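Local atomic coordinates of putative 6-phosphogluconolactonase (Neisseria gonorrhoeae, PDB entry 3LHI), a protein that probably hydrolyses 6-phosphogluconolactone to 6-phosphogluconate, the second step of the oxidative pentose phosphate pathway. Residues D138-Q152 with E209-H221. Numbering follows the deposited sequence. Where two conformers were deposited one is given.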
ATOM      1  N   ASP A 138      -2.835   0.341  15.605  1.00 15.04           N
ATOM      2  CA  ASP A 138      -4.291   0.342  15.700  1.00 14.88           C
ATOM      3  C   ASP A 138      -4.954  -0.699  14.808  1.00 14.99           C
ATOM      4  O   ASP A 138      -6.178  -0.751  14.725  1.00 15.52           O
ATOM      5  CB  ASP A 138      -4.838   1.748  15.389  1.00 16.59           C
ATOM      6  CG  ASP A 138      -4.563   2.195  13.974  1.00 16.34           C
ATOM      7  OD1 ASP A 138      -3.769   1.521  13.281  1.00 14.98           O
ATOM      8  OD2 ASP A 138      -5.177   3.189  13.573  1.00 17.68           O
ATOM      9  N   GLY A 139      -4.166  -1.487  14.080  1.00 14.57           N
ATOM     10  CA  GLY A 139      -4.728  -2.411  13.126  1.00 13.98           C
ATOM     11  C   GLY A 139      -5.210  -1.841  11.793  1.00 12.40           C
ATOM     12  O   GLY A 139      -5.776  -2.621  10.984  1.00 14.21           O
ATOM     13  N   HIS A 140      -4.968  -0.552  11.547  1.00 12.52           N
ATOM     14  CA  HIS A 140      -5.357   0.014  10.266  1.00 13.01           C
ATOM     15  C   HIS A 140      -4.423  -0.455   9.171  1.00 13.07           C
ATOM     16  O   HIS A 140      -3.302  -0.860   9.434  1.00 14.32           O
ATOM     17  CB  HIS A 140      -5.432   1.547  10.291  1.00 13.71           C
ATOM     18  CG  HIS A 140      -4.170   2.249   9.933  1.00 14.18           C
ATOM     19  ND1 HIS A 140      -3.152   2.486  10.830  1.00 15.77           N
ATOM     20  CD2 HIS A 140      -3.769   2.776   8.748  1.00 15.37           C
ATOM     21  CE1 HIS A 140      -2.189   3.156  10.212  1.00 16.21           C
ATOM     22  NE2 HIS A 140      -2.530   3.322   8.940  1.00 16.70           N
ATOM     23  N   THR A 141      -4.916  -0.381   7.949  1.00 11.91           N
ATOM     24  CA  THR A 141      -4.108  -0.642   6.764  1.00 12.25           C
ATOM     25  C   THR A 141      -4.458   0.386   5.706  1.00 12.11           C
ATOM     26  O   THR A 141      -5.493   1.026   5.792  1.00 11.76           O
ATOM     27  CB  THR A 141      -4.276  -2.070   6.270  1.00 13.08           C
ATOM     28  OG1 THR A 141      -3.250  -2.416   5.346  1.00 12.29           O
ATOM     29  CG2 THR A 141      -5.645  -2.357   5.648  1.00 14.91           C
ATOM     30  N   ALA A 142      -3.593   0.548   4.689  1.00 10.76           N
ATOM     31  CA  ALA A 142      -3.710   1.699   3.803  1.00 10.61           C
ATOM     32  C   ALA A 142      -4.011   2.936   4.654  1.00 10.67           C
ATOM     33  O   ALA A 142      -3.295   3.127   5.636  1.00 11.64           O
ATOM     34  CB  ALA A 142      -4.703   1.392   2.669  1.00 11.74           C
ATOM     35  N   SER A 143      -4.962   3.780   4.273  1.00 10.87           N
ATOM     36  CA  SER A 143      -5.433   4.802   5.181  1.00  9.64           C
ATOM     37  C   SER A 143      -6.903   4.505   5.508  1.00 10.16           C
ATOM     38  O   SER A 143      -7.704   5.436   5.701  1.00 11.26           O
ATOM     39  CB  SER A 143      -5.197   6.218   4.661  1.00 10.58           C
ATOM     40  OG  SER A 143      -3.859   6.669   4.909  1.00 11.39           O
ATOM     41  N   ILE A 144      -7.221   3.226   5.713  1.00 11.46           N
ATOM     42  CA  ILE A 144      -8.530   2.826   6.221  1.00 11.34           C
ATOM     43  C   ILE A 144      -8.412   2.750   7.752  1.00 12.12           C
ATOM     44  O   ILE A 144      -8.037   1.746   8.328  1.00 13.06           O
ATOM     45  CB  ILE A 144      -8.994   1.507   5.624  1.00 11.26           C
ATOM     46  CG1 ILE A 144      -8.967   1.587   4.108  1.00 12.49           C
ATOM     47  CG2 ILE A 144     -10.392   1.175   6.166  1.00 12.83           C
ATOM     48  CD1 ILE A 144      -9.249   0.214   3.395  1.00 15.05           C
ATOM     49  N   PHE A 145      -8.632   3.895   8.359  1.00 12.16           N
ATOM     50  CA  PHE A 145      -8.495   4.075   9.788  1.00 12.66           C
ATOM     51  C   PHE A 145      -9.843   3.802  10.509  1.00 12.23           C
ATOM     52  O   PHE A 145     -10.891   4.205  10.006  1.00 13.35           O
ATOM     53  CB  PHE A 145      -8.077   5.506  10.100  1.00 13.79           C
ATOM     54  CG  PHE A 145      -6.606   5.789   9.873  1.00 12.21           C
ATOM     55  CD1 PHE A 145      -5.719   5.605  10.893  1.00 13.69           C
ATOM     56  CD2 PHE A 145      -6.135   6.254   8.639  1.00 12.62           C
ATOM     57  CE1 PHE A 145      -4.349   5.873  10.688  1.00 13.83           C
ATOM     58  CE2 PHE A 145      -4.801   6.498   8.425  1.00 12.82           C
ATOM     59  CZ  PHE A 145      -3.893   6.311   9.463  1.00 13.25           C
ATOM     60  N   PRO A 146      -9.803   3.117  11.656  1.00 13.15           N
ATOM     61  CA  PRO A 146     -11.066   2.683  12.284  1.00 13.88           C
ATOM     62  C   PRO A 146     -11.991   3.799  12.749  1.00 14.85           C
ATOM     63  O   PRO A 146     -13.210   3.587  12.804  1.00 17.26           O
ATOM     64  CB  PRO A 146     -10.588   1.826  13.437  1.00 14.38           C
ATOM     65  CG  PRO A 146      -9.204   2.356  13.755  1.00 14.37           C
ATOM     66  CD  PRO A 146      -8.626   2.696  12.434  1.00 13.62           C
ATOM     67  N   LYS A 147     -11.475   4.974  13.077  1.00 14.30           N
ATOM     68  CA  LYS A 147     -12.317   6.104  13.494  1.00 14.77           C
ATOM     69  C   LYS A 147     -12.631   7.082  12.375  1.00 15.19           C
ATOM     70  O   LYS A 147     -13.300   8.084  12.577  1.00 17.30           O
ATOM     71  CB  LYS A 147     -11.661   6.861  14.678  1.00 16.69           C
ATOM     72  CG  LYS A 147     -11.443   5.964  15.881  1.00 21.23           C
ATOM     73  CD  LYS A 147     -11.023   6.745  17.083  1.00 27.38           C
ATOM     74  CE  LYS A 147     -10.862   5.818  18.324  1.00 34.41           C
ATOM     75  NZ  LYS A 147     -10.805   4.298  18.061  1.00 41.33           N
ATOM     76  N   ALA A 148     -12.177   6.807  11.140  1.00 13.44           N
ATOM     77  CA  ALA A 148     -12.480   7.708  10.055  1.00 13.60           C
ATOM     78  C   ALA A 148     -13.998   7.850   9.875  1.00 13.05           C
ATOM     79  O   ALA A 148     -14.661   6.830   9.725  1.00 14.80           O
ATOM     80  CB  ALA A 148     -11.852   7.175   8.721  1.00 13.92           C
ATOM     81  N   PRO A 149     -14.508   9.073   9.712  1.00 13.97           N
ATOM     82  CA  PRO A 149     -15.954   9.189   9.433  1.00 15.28           C
ATOM     83  C   PRO A 149     -16.354   8.617   8.089  1.00 15.38           C
ATOM     84  O   PRO A 149     -17.515   8.301   7.885  1.00 17.04           O
ATOM     85  CB  PRO A 149     -16.182  10.701   9.412  1.00 18.63           C
ATOM     86  CG  PRO A 149     -14.975  11.335   9.844  1.00 23.06           C
ATOM     87  CD  PRO A 149     -13.860  10.365   9.989  1.00 16.41           C
ATOM     88  N   GLN A 150     -15.396   8.447   7.199  1.00 13.17           N
ATOM     89  CA  GLN A 150     -15.589   7.900   5.869  1.00 13.67           C
ATOM     90  C   GLN A 150     -15.430   6.366   5.820  1.00 12.76           C
ATOM     91  O   GLN A 150     -15.388   5.781   4.749  1.00 14.47           O
ATOM     92  CB  GLN A 150     -14.671   8.578   4.845  1.00 13.46           C
ATOM     93  CG  GLN A 150     -14.670  10.094   4.934  1.00 14.04           C
ATOM     94  CD  GLN A 150     -13.595  10.657   5.859  1.00 13.53           C
ATOM     95  OE1 GLN A 150     -13.074   9.944   6.733  1.00 13.18           O
ATOM     96  NE2 GLN A 150     -13.252  11.927   5.663  1.00 16.29           N
ATOM     97  N   PHE A 151     -15.350   5.707   6.974  1.00 14.43           N
ATOM     98  CA  PHE A 151     -15.121   4.258   7.010  1.00 13.78           C
ATOM     99  C   PHE A 151     -16.170   3.488   6.242  1.00 13.82           C
ATOM    100  O   PHE A 151     -15.838   2.589   5.477  1.00 12.60           O
ATOM    101  CB  PHE A 151     -15.056   3.767   8.453  1.00 13.72           C
ATOM    102  CG  PHE A 151     -14.584   2.384   8.618  1.00 12.73           C
ATOM    103  CD1 PHE A 151     -15.441   1.276   8.544  1.00 14.68           C
ATOM    104  CD2 PHE A 151     -13.246   2.150   8.823  1.00 14.80           C
ATOM    105  CE1 PHE A 151     -14.936  -0.016   8.677  1.00 15.10           C
ATOM    106  CE2 PHE A 151     -12.790   0.890   8.971  1.00 15.87           C
ATOM    107  CZ  PHE A 151     -13.574  -0.188   8.897  1.00 14.41           C
ATOM    108  N   GLN A 152     -17.457   3.807   6.391  1.00 13.01           N
ATOM    109  CA  GLN A 152     -18.485   3.089   5.643  1.00 13.60           C
ATOM    110  C   GLN A 152     -18.326   3.251   4.139  1.00 14.30           C
ATOM    111  O   GLN A 152     -18.577   2.302   3.393  1.00 14.77           O
ATOM    112  CB  GLN A 152     -19.902   3.511   6.073  1.00 14.01           C
ATOM    113  CG  GLN A 152     -20.267   3.085   7.515  1.00 15.30           C
ATOM    114  CD  GLN A 152     -20.296   1.627   7.673  1.00 14.95           C
ATOM    115  OE1 GLN A 152     -19.562   1.058   8.494  1.00 16.70           O
ATOM    116  NE2 GLN A 152     -21.212   0.968   6.932  1.00 14.37           N
ATOM    117  N   GLU A 209     -13.383 -10.796  11.447  1.00 22.50           N
ATOM    118  CA  GLU A 209     -13.673  -9.455  11.043  1.00 21.18           C
ATOM    119  C   GLU A 209     -14.076  -8.615  12.228  1.00 21.18           C
ATOM    120  O   GLU A 209     -15.018  -8.947  12.980  1.00 21.88           O
ATOM    121  CB  GLU A 209     -14.775  -9.388  10.007  1.00 23.74           C
ATOM    122  CG  GLU A 209     -14.385  -9.904   8.685  1.00 30.10           C
ATOM    123  CD  GLU A 209     -15.449  -9.704   7.638  1.00 35.61           C
ATOM    124  OE1 GLU A 209     -16.500  -9.069   7.934  1.00 41.80           O
ATOM    125  OE2 GLU A 209     -15.210 -10.183   6.498  1.00 44.49           O
ATOM    126  N   ASN A 210     -13.407  -7.498  12.368  1.00 18.87           N
ATOM    127  CA  ASN A 210     -13.762  -6.513  13.369  1.00 18.24           C
ATOM    128  C   ASN A 210     -13.289  -5.163  12.852  1.00 16.60           C
ATOM    129  O   ASN A 210     -12.093  -4.954  12.637  1.00 15.97           O
ATOM    130  CB  ASN A 210     -13.140  -6.835  14.698  1.00 18.53           C
ATOM    131  CG  ASN A 210     -13.567  -5.895  15.798  1.00 17.41           C
ATOM    132  OD1 ASN A 210     -14.183  -4.860  15.552  1.00 19.21           O
ATOM    133  ND2 ASN A 210     -13.303  -6.296  17.030  1.00 21.32           N
ATOM    134  N   ARG A 211     -14.191  -4.216  12.624  0.50 15.39           N
ATOM    135  CA  ARG A 211     -13.794  -2.909  12.073  0.50 15.07           C
ATOM    136  C   ARG A 211     -12.905  -2.124  13.031  0.50 14.46           C
ATOM    137  O   ARG A 211     -12.298  -1.124  12.638  0.50 14.92           O
ATOM    138  CB  ARG A 211     -15.031  -2.041  11.711  0.50 13.50           C
ATOM    139  CG  ARG A 211     -16.018  -1.821  12.874  0.50 17.86           C
ATOM    140  CD  ARG A 211     -17.092  -0.800  12.527  0.50 21.63           C
ATOM    141  NE  ARG A 211     -16.461   0.504  12.444  0.50 23.70           N
ATOM    142  CZ  ARG A 211     -16.878   1.538  11.722  0.50 22.95           C
ATOM    143  NH1 ARG A 211     -17.992   1.469  10.962  0.50 18.65           N
ATOM    144  NH2 ARG A 211     -16.156   2.664  11.793  0.50 21.10           N
ATOM    145  N   GLU A 212     -12.816  -2.549  14.290  1.00 16.34           N
ATOM    146  CA  GLU A 212     -11.859  -1.916  15.189  1.00 16.82           C
ATOM    147  C   GLU A 212     -10.401  -2.104  14.690  1.00 16.71           C
ATOM    148  O   GLU A 212      -9.565  -1.271  14.974  1.00 16.64           O
ATOM    149  CB  GLU A 212     -12.036  -2.496  16.570  1.00 17.81           C
ATOM    150  CG  GLU A 212     -11.223  -1.882  17.675  1.00 24.76           C
ATOM    151  CD  GLU A 212     -11.517  -0.403  17.937  1.00 28.15           C
ATOM    152  OE1 GLU A 212     -12.576   0.166  17.533  1.00 25.54           O
ATOM    153  OE2 GLU A 212     -10.616   0.200  18.576  1.00 38.01           O
ATOM    154  N   TYR A 213     -10.161  -3.206  13.980  1.00 15.45           N
ATOM    155  CA  TYR A 213      -8.839  -3.522  13.423  1.00 14.68           C
ATOM    156  C   TYR A 213      -9.027  -3.710  11.903  1.00 13.18           C
ATOM    157  O   TYR A 213      -9.252  -4.831  11.459  1.00 14.68           O
ATOM    158  CB  TYR A 213      -8.257  -4.815  14.060  1.00 17.61           C
ATOM    159  CG  TYR A 213      -8.316  -4.810  15.566  1.00 20.82           C
ATOM    160  CD1 TYR A 213      -7.579  -3.907  16.317  1.00 24.33           C
ATOM    161  CD2 TYR A 213      -9.227  -5.634  16.222  1.00 24.54           C
ATOM    162  CE1 TYR A 213      -7.684  -3.886  17.725  1.00 27.70           C
ATOM    163  CE2 TYR A 213      -9.351  -5.622  17.607  1.00 26.27           C
ATOM    164  CZ  TYR A 213      -8.588  -4.733  18.350  1.00 28.63           C
ATOM    165  OH  TYR A 213      -8.738  -4.724  19.723  1.00 37.77           O
ATOM    166  N   PRO A 214      -8.978  -2.598  11.141  1.00 13.12           N
ATOM    167  CA  PRO A 214      -9.422  -2.698   9.747  1.00 13.99           C
ATOM    168  C   PRO A 214      -8.707  -3.741   8.882  1.00 13.79           C
ATOM    169  O   PRO A 214      -9.332  -4.294   7.961  1.00 13.52           O
ATOM    170  CB  PRO A 214      -9.255  -1.274   9.230  1.00 13.14           C
ATOM    171  CG  PRO A 214      -9.552  -0.449  10.389  1.00 13.77           C
ATOM    172  CD  PRO A 214      -8.866  -1.187  11.546  1.00 12.45           C
ATOM    173  N   ILE A 215      -7.447  -4.049   9.183  1.00 12.97           N
ATOM    174  CA  ILE A 215      -6.770  -5.103   8.433  1.00 13.15           C
ATOM    175  C   ILE A 215      -7.501  -6.443   8.486  1.00 13.05           C
ATOM    176  O   ILE A 215      -7.394  -7.247   7.579  1.00 13.20           O
ATOM    177  CB  ILE A 215      -5.319  -5.237   8.876  1.00 14.65           C
ATOM    178  CG1 ILE A 215      -4.510  -6.161   7.962  1.00 20.11           C
ATOM    179  CG2 ILE A 215      -5.218  -5.835  10.309  1.00 15.80           C
ATOM    180  CD1 ILE A 215      -4.190  -5.702   6.605  1.00 22.06           C
ATOM    181  N   SER A 216      -8.279  -6.643   9.557  1.00 14.15           N
ATOM    182  CA  SER A 216      -9.082  -7.851   9.690  1.00 14.59           C
ATOM    183  C   SER A 216     -10.054  -8.018   8.544  1.00 14.37           C
ATOM    184  O   SER A 216     -10.442  -9.139   8.238  1.00 16.00           O
ATOM    185  CB  SER A 216      -9.901  -7.901  10.995  1.00 15.14           C
ATOM    186  OG  SER A 216     -10.951  -6.979  11.022  1.00 16.14           O
ATOM    187  N   LEU A 217     -10.508  -6.918   7.955  1.00 13.56           N
ATOM    188  CA  LEU A 217     -11.454  -6.996   6.850  1.00 14.23           C
ATOM    189  C   LEU A 217     -10.807  -7.462   5.551  1.00 14.57           C
ATOM    190  O   LEU A 217     -11.496  -7.915   4.622  1.00 15.31           O
ATOM    191  CB  LEU A 217     -12.177  -5.673   6.639  1.00 14.81           C
ATOM    192  CG  LEU A 217     -12.894  -5.100   7.877  1.00 17.04           C
ATOM    193  CD1 LEU A 217     -13.583  -3.797   7.467  1.00 20.27           C
ATOM    194  CD2 LEU A 217     -13.802  -6.138   8.548  1.00 21.29           C
ATOM    195  N   VAL A 218      -9.482  -7.278   5.451  1.00 14.60           N
ATOM    196  CA  VAL A 218      -8.701  -7.789   4.346  1.00 15.31           C
ATOM    197  C   VAL A 218      -8.358  -9.243   4.588  1.00 16.39           C
ATOM    198  O   VAL A 218      -8.555 -10.059   3.701  1.00 18.99           O
ATOM    199  CB  VAL A 218      -7.428  -6.944   4.161  1.00 13.11           C
ATOM    200  CG1 VAL A 218      -6.520  -7.565   3.042  1.00 16.63           C
ATOM    201  CG2 VAL A 218      -7.735  -5.435   3.909  1.00 14.54           C
ATOM    202  N   LEU A 219      -7.864  -9.583   5.768  1.00 16.17           N
ATOM    203  CA  LEU A 219      -7.425 -10.944   6.110  1.00 18.83           C
ATOM    204  C   LEU A 219      -8.562 -11.950   5.959  1.00 21.69           C
ATOM    205  O   LEU A 219      -8.346 -13.093   5.533  1.00 28.08           O
ATOM    206  CB  LEU A 219      -6.864 -10.994   7.546  1.00 20.20           C
ATOM    207  CG  LEU A 219      -5.596 -10.191   7.806  1.00 19.99           C
ATOM    208  CD1 LEU A 219      -5.252 -10.237   9.311  1.00 25.42           C
ATOM    209  CD2 LEU A 219      -4.426 -10.713   6.969  1.00 25.48           C
ATOM    210  N   ASN A 220      -9.772 -11.500   6.253  1.00 20.05           N
ATOM    211  CA  ASN A 220     -10.974 -12.343   6.271  1.00 22.87           C
ATOM    212  C   ASN A 220     -11.868 -12.216   5.023  1.00 23.03           C
ATOM    213  O   ASN A 220     -12.941 -12.835   4.936  1.00 28.55           O
ATOM    214  CB  ASN A 220     -11.755 -12.066   7.590  1.00 25.31           C
ATOM    215  CG  ASN A 220     -10.996 -12.567   8.839  1.00 27.78           C
ATOM    216  OD1 ASN A 220     -11.000 -13.769   9.069  1.00 35.87           O
ATOM    217  ND2 ASN A 220     -10.311 -11.655   9.625  1.00 25.28           N
ATOM    218  N   HIS A 221     -11.413 -11.478   4.022  1.00 21.05           N
ATOM    219  CA  HIS A 221     -12.208 -11.233   2.828  1.00 21.65           C
ATOM    220  C   HIS A 221     -12.138 -12.462   1.923  1.00 24.87           C
ATOM    221  O   HIS A 221     -11.054 -13.055   1.727  1.00 22.35           O
ATOM    222  CB  HIS A 221     -11.647 -10.030   2.072  1.00 21.47           C
ATOM    223  CG  HIS A 221     -12.579  -9.412   1.081  1.00 23.04           C
ATOM    224  ND1 HIS A 221     -12.950 -10.040  -0.102  1.00 22.03           N
ATOM    225  CD2 HIS A 221     -13.190  -8.202   1.075  1.00 23.25           C
ATOM    226  CE1 HIS A 221     -13.753  -9.231  -0.776  1.00 23.72           C
ATOM    227  NE2 HIS A 221     -13.928  -8.117  -0.076  1.00 26.86           N
TER
HETATM  228  O   HOH W   1      -7.959   0.284  16.644  1.00 23.81           O
HETATM  229  O   HOH W   2     -14.002   0.970  13.453  1.00 24.43           O
HETATM  230  O   HOH W   3     -12.887   2.941  16.998  1.00 35.50           O
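Ile215 N donates to Gly139 O over 2.8 Å in a nearly straight bond (167°), joining segment 138-152 to the region of helix 215-219. Side chains close round this link: Pro214 CD lies against Gly139, and Ile215 CD1 packs on Thr141, whose OG1 is satisfied by Gly134 O. In the conformer given, the Arg211 guanidinium lies over a face of the Phe151 ring, its plane turned 30° from the ring, in an off-centre cation-pi contact with Arg211 CZ 4.1 Å from the centroid. Its edge serves polar atoms: Arg211 NH2 donates to Pro146 O at 3.2 Å, and Arg211 NE donates to a water that in turn gives a proton to the same carbonyl. In this member of the glucosamine-6-phosphate isomerase/6-phosphogluconolactonase family, the contact joins the connection after strand 130-133 to the one after helix 196-206. Pro214 wedges between Ile144, Pro146 and Phe151, meeting the Phe151 ring at its edge; Pro214 CG approaches Ile144 O to 3.4 Å, and that buried carbonyl has no polar partner in the model. Lys147 NZ and Glu212 OE2, 4.1 Å apart, are too distant for a salt bridge, but a water accepts from Lys147 NZ and donates to Glu212 OE1, bridging the two side chains. Asp138 OD1 accepts from His140 N, forming an Asx turn, and on its syn lone pair from His140 ND1 at 2.7 Å, a pairing that would fix the imidazole's rotation.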